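Local coordinates for calcium homeostasis modulator protein 5 (Homo sapiens, PDB 7D60) that oligomerizes into undecameric, cone-shaped assemblies that may form large-pore channels, with gating and ion conductance likely regulated by membrane lipids, at residues 118-123 against 182-187; 46-51 against 126-131; 25-30 against 112-117. One frame throughout, in Å; residues are numbered along the deposited sequence.

Contact 1 of 3, residues 118-123 against 182-187. With PA8 (1,2-dioctanoyl-sn-glycero-3-phosphate), chain P.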
loop_
_atom_site.group_PDB
_atom_site.type_symbol
_atom_site.label_atom_id
_atom_site.label_comp_id
_atom_site.label_asym_id
_atom_site.label_seq_id
_atom_site.Cartn_x
_atom_site.Cartn_y
_atom_site.Cartn_z
ATOM N N ALA A 118 -15.864 5.194 -40.940
ATOM C CA ALA A 118 -15.048 6.115 -41.719
ATOM C C ALA A 118 -15.881 7.224 -42.344
ATOM O O ALA A 118 -15.363 8.315 -42.591
ATOM C CB ALA A 118 -14.286 5.355 -42.799
ATOM N N LEU A 119 -17.159 6.974 -42.609
ATOM C CA LEU A 119 -18.034 8.005 -43.148
ATOM C C LEU A 119 -18.692 8.853 -42.069
ATOM O O LEU A 119 -19.119 9.971 -42.363
ATOM C CB LEU A 119 -19.116 7.379 -44.024
ATOM C CG LEU A 119 -18.747 7.035 -45.461
ATOM C CD1 LEU A 119 -19.863 6.258 -46.100
ATOM C CD2 LEU A 119 -18.453 8.269 -46.264
ATOM N N LEU A 120 -18.791 8.358 -40.839
ATOM C CA LEU A 120 -19.293 9.165 -39.736
ATOM C C LEU A 120 -18.230 10.081 -39.152
ATOM O O LEU A 120 -18.563 10.969 -38.365
ATOM C CB LEU A 120 -19.848 8.274 -38.625
ATOM C CG LEU A 120 -21.207 7.603 -38.818
ATOM C CD1 LEU A 120 -21.648 6.963 -37.524
ATOM C CD2 LEU A 120 -22.241 8.581 -39.305
ATOM N N ASN A 121 -16.968 9.872 -39.500
ATOM C CA ASN A 121 -15.858 10.747 -39.147
ATOM C C ASN A 121 -15.387 11.302 -40.486
ATOM O O ASN A 121 -14.519 10.721 -41.141
ATOM C CB ASN A 121 -14.771 9.973 -38.400
ATOM C CG ASN A 121 -13.480 10.748 -38.259
ATOM O OD1 ASN A 121 -13.313 11.532 -37.329
ATOM N ND2 ASN A 121 -12.555 10.524 -39.180
ATOM N N GLY A 122 -15.974 12.417 -40.905
ATOM C CA GLY A 122 -15.946 12.790 -42.306
ATOM C C GLY A 122 -14.677 13.398 -42.866
ATOM O O GLY A 122 -14.747 14.381 -43.603
ATOM N N THR A 123 -13.519 12.814 -42.566
ATOM C CA THR A 123 -12.269 13.343 -43.089
ATOM C C THR A 123 -11.861 12.712 -44.410
ATOM O O THR A 123 -11.234 13.385 -45.232
ATOM C CB THR A 123 -11.142 13.150 -42.077
ATOM O OG1 THR A 123 -10.910 11.755 -41.881
ATOM C CG2 THR A 123 -11.518 13.765 -40.753
ATOM N N LEU A 182 -24.561 9.960 -45.475
ATOM C CA LEU A 182 -24.267 8.692 -46.133
ATOM C C LEU A 182 -23.808 7.620 -45.159
ATOM O O LEU A 182 -23.957 6.434 -45.452
ATOM C CB LEU A 182 -23.195 8.881 -47.200
ATOM C CG LEU A 182 -23.569 9.668 -48.448
ATOM C CD1 LEU A 182 -22.324 9.945 -49.258
ATOM C CD2 LEU A 182 -24.580 8.903 -49.265
ATOM N N GLY A 183 -23.237 8.005 -44.021
ATOM C CA GLY A 183 -22.858 7.026 -43.025
ATOM C C GLY A 183 -24.043 6.424 -42.307
ATOM O O GLY A 183 -23.970 5.291 -41.834
ATOM N N TRP A 184 -25.147 7.166 -42.208
ATOM C CA TRP A 184 -26.362 6.632 -41.611
ATOM C C TRP A 184 -27.237 5.910 -42.618
ATOM O O TRP A 184 -28.028 5.055 -42.222
ATOM C CB TRP A 184 -27.173 7.743 -40.942
ATOM C CG TRP A 184 -26.625 8.204 -39.634
ATOM C CD1 TRP A 184 -26.146 9.440 -39.348
ATOM C CD2 TRP A 184 -26.507 7.442 -38.428
ATOM N NE1 TRP A 184 -25.726 9.499 -38.048
ATOM C CE2 TRP A 184 -25.940 8.285 -37.459
ATOM C CE3 TRP A 184 -26.826 6.129 -38.073
ATOM C CZ2 TRP A 184 -25.681 7.859 -36.164
ATOM C CZ3 TRP A 184 -26.567 5.712 -36.790
ATOM C CH2 TRP A 184 -25.999 6.570 -35.851
ATOM N N CYS A 185 -27.124 6.233 -43.904
ATOM C CA CYS A 185 -27.865 5.501 -44.920
ATOM C C CYS A 185 -27.270 4.129 -45.182
ATOM O O CYS A 185 -27.950 3.270 -45.745
ATOM C CB CYS A 185 -27.909 6.291 -46.225
ATOM S SG CYS A 185 -29.189 7.555 -46.296
ATOM N N LEU A 186 -26.017 3.912 -44.802
ATOM C CA LEU A 186 -25.376 2.615 -44.936
ATOM C C LEU A 186 -25.634 1.730 -43.726
ATOM O O LEU A 186 -25.797 0.520 -43.878
ATOM C CB LEU A 186 -23.874 2.799 -45.151
ATOM C CG LEU A 186 -23.031 1.555 -45.414
ATOM C CD1 LEU A 186 -23.326 0.994 -46.785
ATOM C CD2 LEU A 186 -21.568 1.886 -45.278
ATOM N N ILE A 187 -25.679 2.311 -42.526
ATOM C CA ILE A 187 -26.013 1.543 -41.331
ATOM C C ILE A 187 -27.472 1.104 -41.367
ATOM O O ILE A 187 -27.805 -0.023 -40.989
ATOM C CB ILE A 187 -25.692 2.369 -40.072
ATOM C CG1 ILE A 187 -24.197 2.604 -39.964
ATOM C CG2 ILE A 187 -26.135 1.671 -38.812
ATOM C CD1 ILE A 187 -23.816 3.619 -38.916
HETATM O O1 PA8 P . -15.014 15.858 -34.021
HETATM O O2 PA8 P . -15.598 14.580 -36.053
HETATM P P1 PA8 P . -14.605 14.722 -34.924
HETATM O O3 PA8 P . -13.237 15.012 -35.491
HETATM O O4 PA8 P . -14.563 13.321 -34.059
HETATM C C1 PA8 P . -15.180 12.193 -34.611
HETATM C C2 PA8 P . -15.240 11.076 -33.568
HETATM C C3 PA8 P . -15.956 9.877 -34.191
HETATM O O5 PA8 P . -16.864 9.316 -33.280
HETATM C C4 PA8 P . -17.466 8.132 -33.734
HETATM O O6 PA8 P . -17.244 7.728 -34.825
HETATM C C5 PA8 P . -18.419 7.343 -32.841
HETATM C C6 PA8 P . -19.305 6.414 -33.669
HETATM C C7 PA8 P . -19.784 5.193 -32.892
HETATM O O7 PA8 P . -13.940 10.706 -33.200
HETATM C C12 PA8 P . -13.513 11.086 -31.918
HETATM O O8 PA8 P . -13.297 12.225 -31.674
HETATM C C13 PA8 P . -13.289 10.029 -30.838
HETATM C C14 PA8 P . -14.575 9.624 -30.125
HETATM C C15 PA8 P . -14.939 8.162 -30.376
HETATM C C16 PA8 P . -15.972 7.651 -29.375
HETATM C C17 PA8 P . -15.342 7.131 -28.085
HETATM C C18 PA8 P . -15.534 5.625 -27.919
#
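Leu119 lays its CB against the backbone of Gly183, 3.9 Å from the CA, where the CA atoms of the two segments come nearest. With no side chain on Gly183, main chain and leucine meet directly. The branch of Leu119 then runs on toward Leu182, its CD1 lying 4.4 Å from Leu182 CB and also near that residue's carbonyl oxygen. Leu119 O is taken up outside the pair by the hydroxyl of Ser179, one turn earlier on helix 168-203. Leu120 reaches past Gly183 to Trp184 and crosses that side chain at about a right angle. Its CD2 sits over one face of the indole in a CH-pi contact, 4.0 Å from the centroid of the five-membered ring and 18° off the normal, displaced toward the rim on the NE1 side. The other methyl, CD1, meets Ile187 CD1 at 4.2 Å. This is the apolar seam between transmembrane helices S3 and S4, placed where S3 breaks its regular course after residue 120. Trp184 serves the oligomer as well, standing edge-to-face with Phe54 of a neighbouring subunit, while Ile187 packs on Val61 of that same subunit. Asn121 takes no part in the contact with S4 and meets the lipid instead. Its CG is anti to the backbone N (chi1 168°), and OD1 lies 3.4 Å from C1 of the bound 1,2-dioctanoyl-sn-glycero-3-phosphate, next to the phosphate ester; Arg32 and Gln176 complete this pocket, and Asn121 and Arg32 are known binding residues for diacylglycerophosphates. ND2 makes a weak hydrogen bond to Glu31 OE2 on S1. Gly122 is the centre of an inverse gamma turn, in which Thr123 N donates to Asn121 O over 2.7 Å.

Contact 2 of 3, residues 46-51 against 126-131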
loop_
_atom_site.group_PDB
_atom_site.type_symbol
_atom_site.label_atom_id
_atom_site.label_comp_id
_atom_site.label_asym_id
_atom_site.label_seq_id
_atom_site.Cartn_x
_atom_site.Cartn_y
_atom_site.Cartn_z
ATOM N N GLU A 46 -4.255 15.088 -56.904
ATOM C CA GLU A 46 -4.351 13.726 -56.400
ATOM C C GLU A 46 -5.192 13.641 -55.134
ATOM O O GLU A 46 -4.922 12.807 -54.269
ATOM C CB GLU A 46 -2.959 13.155 -56.146
ATOM C CG GLU A 46 -2.046 14.084 -55.359
ATOM C CD GLU A 46 -0.677 13.481 -55.087
ATOM O OE1 GLU A 46 0.267 13.763 -55.855
ATOM O OE2 GLU A 46 -0.543 12.730 -54.097
ATOM N N ASN A 47 -6.199 14.504 -55.000
ATOM C CA ASN A 47 -7.091 14.432 -53.850
ATOM C C ASN A 47 -8.070 13.281 -53.973
ATOM O O ASN A 47 -8.426 12.660 -52.968
ATOM C CB ASN A 47 -7.865 15.737 -53.689
ATOM C CG ASN A 47 -7.287 16.617 -52.629
ATOM O OD1 ASN A 47 -6.452 16.186 -51.853
ATOM N ND2 ASN A 47 -7.758 17.846 -52.559
ATOM N N MET A 48 -8.527 13.003 -55.193
ATOM C CA MET A 48 -9.540 11.978 -55.401
ATOM C C MET A 48 -8.987 10.588 -55.130
ATOM O O MET A 48 -9.643 9.781 -54.475
ATOM C CB MET A 48 -10.091 12.072 -56.820
ATOM C CG MET A 48 -11.182 11.078 -57.138
ATOM S SD MET A 48 -12.671 11.307 -56.156
ATOM C CE MET A 48 -13.671 12.266 -57.285
ATOM N N THR A 49 -7.771 10.301 -55.592
ATOM C CA THR A 49 -7.189 8.980 -55.384
ATOM C C THR A 49 -6.739 8.776 -53.943
ATOM O O THR A 49 -6.812 7.659 -53.431
ATOM C CB THR A 49 -6.017 8.779 -56.341
ATOM O OG1 THR A 49 -6.390 9.240 -57.642
ATOM C CG2 THR A 49 -5.636 7.320 -56.438
ATOM N N TYR A 50 -6.299 9.832 -53.270
ATOM C CA TYR A 50 -5.752 9.677 -51.928
ATOM C C TYR A 50 -6.833 9.392 -50.895
ATOM O O TYR A 50 -6.635 8.561 -50.005
ATOM C CB TYR A 50 -4.972 10.929 -51.545
ATOM C CG TYR A 50 -4.341 10.878 -50.184
ATOM C CD1 TYR A 50 -4.854 11.615 -49.139
ATOM C CD2 TYR A 50 -3.224 10.102 -49.947
ATOM C CE1 TYR A 50 -4.273 11.584 -47.902
ATOM C CE2 TYR A 50 -2.642 10.060 -48.706
ATOM C CZ TYR A 50 -3.173 10.801 -47.688
ATOM O OH TYR A 50 -2.600 10.767 -46.447
ATOM N N GLY A 51 -7.977 10.067 -50.986
ATOM C CA GLY A 51 -9.019 9.855 -50.001
ATOM C C GLY A 51 -9.860 8.631 -50.252
ATOM O O GLY A 51 -10.450 8.094 -49.312
ATOM N N GLU A 126 -14.196 14.297 -47.202
ATOM C CA GLU A 126 -13.926 15.708 -47.443
ATOM C C GLU A 126 -12.721 15.893 -48.359
ATOM O O GLU A 126 -12.723 16.771 -49.229
ATOM C CB GLU A 126 -13.730 16.410 -46.101
ATOM C CG GLU A 126 -13.029 17.744 -46.141
ATOM C CD GLU A 126 -12.757 18.283 -44.753
ATOM O OE1 GLU A 126 -13.470 17.882 -43.812
ATOM O OE2 GLU A 126 -11.832 19.104 -44.600
ATOM N N CYS A 127 -11.699 15.049 -48.199
ATOM C CA CYS A 127 -10.544 15.078 -49.090
ATOM C C CYS A 127 -10.907 14.589 -50.488
ATOM O O CYS A 127 -10.431 15.142 -51.482
ATOM C CB CYS A 127 -9.415 14.239 -48.491
ATOM S SG CYS A 127 -7.771 14.410 -49.236
ATOM N N ALA A 128 -11.763 13.576 -50.592
ATOM C CA ALA A 128 -12.047 12.984 -51.894
ATOM C C ALA A 128 -13.069 13.786 -52.691
ATOM O O ALA A 128 -12.980 13.850 -53.920
ATOM C CB ALA A 128 -12.525 11.545 -51.721
ATOM N N MET A 129 -14.052 14.393 -52.026
ATOM C CA MET A 129 -15.066 15.183 -52.717
ATOM C C MET A 129 -14.549 16.547 -53.159
ATOM O O MET A 129 -15.156 17.163 -54.041
ATOM C CB MET A 129 -16.298 15.345 -51.815
ATOM C CG MET A 129 -17.596 15.755 -52.498
ATOM S SD MET A 129 -17.856 15.037 -54.125
ATOM C CE MET A 129 -18.477 13.420 -53.696
ATOM N N SER A 130 -13.436 17.018 -52.588
ATOM C CA SER A 130 -12.867 18.302 -52.983
ATOM C C SER A 130 -12.357 18.275 -54.418
ATOM O O SER A 130 -12.589 19.217 -55.183
ATOM C CB SER A 130 -11.738 18.685 -52.035
ATOM O OG SER A 130 -12.154 18.604 -50.691
ATOM N N GLY A 131 -11.668 17.211 -54.804
ATOM C CA GLY A 131 -11.145 17.130 -56.149
ATOM C C GLY A 131 -12.050 16.409 -57.120
ATOM O O GLY A 131 -11.601 15.496 -57.816
#
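Asn47 packs against Cys127 with its whole side chain, in the place where helix 47-51 meets helix 126-130 at 153°, nearly antiparallel, with the axes 7.1 Å apart. Its CB starts 3.4 Å from Cys127 O and also faces the backbone N of Gly131. CG stays by the same carbonyl; OD1 goes to Cys127 SG, at 3.4 Å, whereas ND2 remains near Cys127 O and also meets Ser130 CB, at 4.1 Å. The amide touches sulfur and serine by van der Waals contact alone, and Cys41, Pro42 and His154 of the loops pack on the Asn47 side chain. An alanine here keeps CB but lacks the amide, and would probably open a gap between Cys127 SG and Ser130 CB, beside the disulfide. Met48 works the other flank: CG is anti to the backbone N (chi1 -178°), and bends at chi2 and chi3 carry the thioether across to the other helix, with SD 3.4 Å from Ala128 O and CE close to both that oxygen and Gly131 O. Gly51 and Gly131 have no side chains to hold the backbones apart, and Ala128 CB lies 4.2 Å from Gly51 C. Tyr50 offers the edge of its ring to the sulfur: Cys127 SG is 4.0 Å from CD1 and 85° off the ring normal, a cysteine sulfur-aromatic contact. The phenol hydroxyl is hydrogen-bonded to Gln180 of a neighbouring subunit, and the ring also meets Phe39 and Phe54 of its own chain. The whole cluster surrounds the Cys41-Cys127 disulfide, which fastens the extracellular S1-S2 link to the outer end of S3.

Contact 3 of 3, residues 25-30 against 112-117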
loop_
_atom_site.group_PDB
_atom_site.type_symbol
_atom_site.label_atom_id
_atom_site.label_comp_id
_atom_site.label_asym_id
_atom_site.label_seq_id
_atom_site.Cartn_x
_atom_site.Cartn_y
_atom_site.Cartn_z
ATOM N N LEU A 25 -15.896 -2.141 -31.509
ATOM C CA LEU A 25 -15.007 -1.319 -30.699
ATOM C C LEU A 25 -13.589 -1.316 -31.251
ATOM O O LEU A 25 -12.840 -0.361 -31.023
ATOM C CB LEU A 25 -15.036 -1.809 -29.248
ATOM C CG LEU A 25 -14.404 -0.998 -28.112
ATOM C CD1 LEU A 25 -15.233 -1.181 -26.858
ATOM C CD2 LEU A 25 -12.971 -1.424 -27.828
ATOM N N LEU A 26 -13.202 -2.365 -31.976
ATOM C CA LEU A 26 -11.883 -2.383 -32.595
ATOM C C LEU A 26 -11.864 -1.582 -33.888
ATOM O O LEU A 26 -10.831 -1.016 -34.253
ATOM C CB LEU A 26 -11.444 -3.820 -32.858
ATOM C CG LEU A 26 -10.616 -4.473 -31.751
ATOM C CD1 LEU A 26 -10.516 -5.967 -31.980
ATOM C CD2 LEU A 26 -9.239 -3.846 -31.684
ATOM N N THR A 27 -12.996 -1.529 -34.593
ATOM C CA THR A 27 -13.074 -0.776 -35.840
ATOM C C THR A 27 -13.111 0.725 -35.584
ATOM O O THR A 27 -12.544 1.501 -36.361
ATOM C CB THR A 27 -14.301 -1.227 -36.629
ATOM O OG1 THR A 27 -14.293 -2.654 -36.733
ATOM C CG2 THR A 27 -14.293 -0.660 -38.020
ATOM N N VAL A 28 -13.748 1.149 -34.494
ATOM C CA VAL A 28 -13.798 2.568 -34.154
ATOM C C VAL A 28 -12.425 3.055 -33.709
ATOM O O VAL A 28 -11.942 4.099 -34.159
ATOM C CB VAL A 28 -14.873 2.817 -33.080
ATOM C CG1 VAL A 28 -14.701 4.173 -32.427
ATOM C CG2 VAL A 28 -16.256 2.696 -33.689
ATOM N N GLY A 29 -11.758 2.284 -32.848
ATOM C CA GLY A 29 -10.449 2.673 -32.352
ATOM C C GLY A 29 -9.341 2.594 -33.381
ATOM O O GLY A 29 -8.288 3.205 -33.186
ATOM N N SER A 30 -9.549 1.854 -34.465
ATOM C CA SER A 30 -8.563 1.779 -35.533
ATOM C C SER A 30 -8.747 2.874 -36.569
ATOM O O SER A 30 -7.782 3.248 -37.242
ATOM C CB SER A 30 -8.630 0.416 -36.222
ATOM O OG SER A 30 -7.753 0.358 -37.329
ATOM N N VAL A 112 -18.267 -3.582 -43.929
ATOM C CA VAL A 112 -19.341 -2.599 -43.831
ATOM C C VAL A 112 -19.218 -1.792 -42.543
ATOM O O VAL A 112 -19.497 -0.590 -42.524
ATOM C CB VAL A 112 -20.701 -3.313 -43.970
ATOM C CG1 VAL A 112 -21.864 -2.397 -43.670
ATOM C CG2 VAL A 112 -20.850 -3.850 -45.369
ATOM N N MET A 113 -18.736 -2.410 -41.467
ATOM C CA MET A 113 -18.496 -1.667 -40.238
ATOM C C MET A 113 -17.305 -0.724 -40.345
ATOM O O MET A 113 -17.203 0.208 -39.547
ATOM C CB MET A 113 -18.285 -2.626 -39.070
ATOM C CG MET A 113 -19.544 -3.353 -38.636
ATOM S SD MET A 113 -19.498 -3.974 -36.946
ATOM C CE MET A 113 -17.767 -4.365 -36.774
ATOM N N TRP A 114 -16.401 -0.946 -41.299
ATOM C CA TRP A 114 -15.327 0.014 -41.524
ATOM C C TRP A 114 -15.831 1.220 -42.299
ATOM O O TRP A 114 -15.506 2.359 -41.960
ATOM C CB TRP A 114 -14.165 -0.645 -42.266
ATOM C CG TRP A 114 -13.214 0.342 -42.868
ATOM C CD1 TRP A 114 -13.161 0.746 -44.168
ATOM C CD2 TRP A 114 -12.189 1.060 -42.187
ATOM N NE1 TRP A 114 -12.174 1.670 -44.335
ATOM C CE2 TRP A 114 -11.558 1.881 -43.132
ATOM C CE3 TRP A 114 -11.741 1.086 -40.867
ATOM C CZ2 TRP A 114 -10.505 2.715 -42.803
ATOM C CZ3 TRP A 114 -10.698 1.914 -40.542
ATOM C CH2 TRP A 114 -10.088 2.718 -41.505
ATOM N N LEU A 115 -16.625 0.985 -43.343
ATOM C CA LEU A 115 -17.112 2.052 -44.203
ATOM C C LEU A 115 -18.085 2.984 -43.502
ATOM O O LEU A 115 -18.265 4.116 -43.949
ATOM C CB LEU A 115 -17.789 1.454 -45.427
ATOM C CG LEU A 115 -16.924 1.237 -46.653
ATOM C CD1 LEU A 115 -17.618 0.299 -47.603
ATOM C CD2 LEU A 115 -16.663 2.564 -47.318
ATOM N N SER A 116 -18.716 2.538 -42.424
ATOM C CA SER A 116 -19.662 3.363 -41.693
ATOM C C SER A 116 -18.981 4.261 -40.677
ATOM O O SER A 116 -19.365 5.421 -40.532
ATOM C CB SER A 116 -20.682 2.474 -40.994
ATOM O OG SER A 116 -21.443 1.753 -41.939
ATOM N N VAL A 117 -17.985 3.747 -39.962
ATOM C CA VAL A 117 -17.242 4.568 -39.017
ATOM C C VAL A 117 -16.352 5.560 -39.756
ATOM O O VAL A 117 -16.131 6.680 -39.284
ATOM C CB VAL A 117 -16.448 3.654 -38.064
ATOM C CG1 VAL A 117 -15.674 4.444 -37.027
ATOM C CG2 VAL A 117 -17.389 2.706 -37.366
#
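Helix 25-30 and helix 112-117 cross at -43° with 9.5 Å between their axes, close enough for Thr27 and Val28 to meet Met113, Trp114 and Val117 across the gap. Thr27 presses into the other helix with its methyl. CG2 stands 3.4 Å from Met113 O and 3.7 Å from Trp114 CA, and meets the indole at the edge, near the ring plane, on the CE3 side. Its hydroxyl, beside the backbone N (chi1 -51°), is hydrogen-bonded to Met23 O one turn back. Met113 CE lies 3.9 Å from Thr27 OG1, the two side chains crossing at about a right angle. These are transmembrane helices S1 and S3 of one subunit, joined by modest apolar contact. Val28 meets Val117 branch to branch: its CG2 lies 3.8 Å from both CG1 and CG2 of Val117, and the two valines cross at about a right angle. The side chain of Val117 is also about 4 Å, nearest atoms, from a bound 1,2-dioctanoyl-sn-glycero-3-phosphate, while Leu26 on S1 lines a separate pocket of this lipid with Lys15, Gly19, Tyr20 and Phe22. S3 is also tied to S2, for Trp114 NE1 is hydrogen-bonded to Leu55 O and the indole packs on Pro58 and Ala59, which probably limits rotation of the ring whose edge Thr27 meets. Within S3, Val112 O is gripped from opposite faces of its carbonyl plane by Ser116 N and by Ser116 OG, the hydroxyl bond being 3.1 Å long and tilted 28° from that plane.

Overall arrangement
Contact 2 is buried, contact 1 partly so, and contact 3 lies nearer the surface although closest to the centre of the chain. Contacts 1 and 3 share helix 109-120, which meets S4 in one and S1 in the other; they touch where Leu186 CD2 and Ile187 CG1 pack on Ser116 OG. Contact 2 stands about 16 Å from contact 1, centre to centre, and uses the next helix, 123-130. The chemistry follows the place: aliphatic groups on an indole face and on bare backbone in contact 1, valine branches and a threonine methyl against backbone and an indole edge in contact 3, sulfur and amide beside a disulfide at the extracellular end in contact 2. Neighbouring subunits reach contacts 1 and 2, but none touches contact 3.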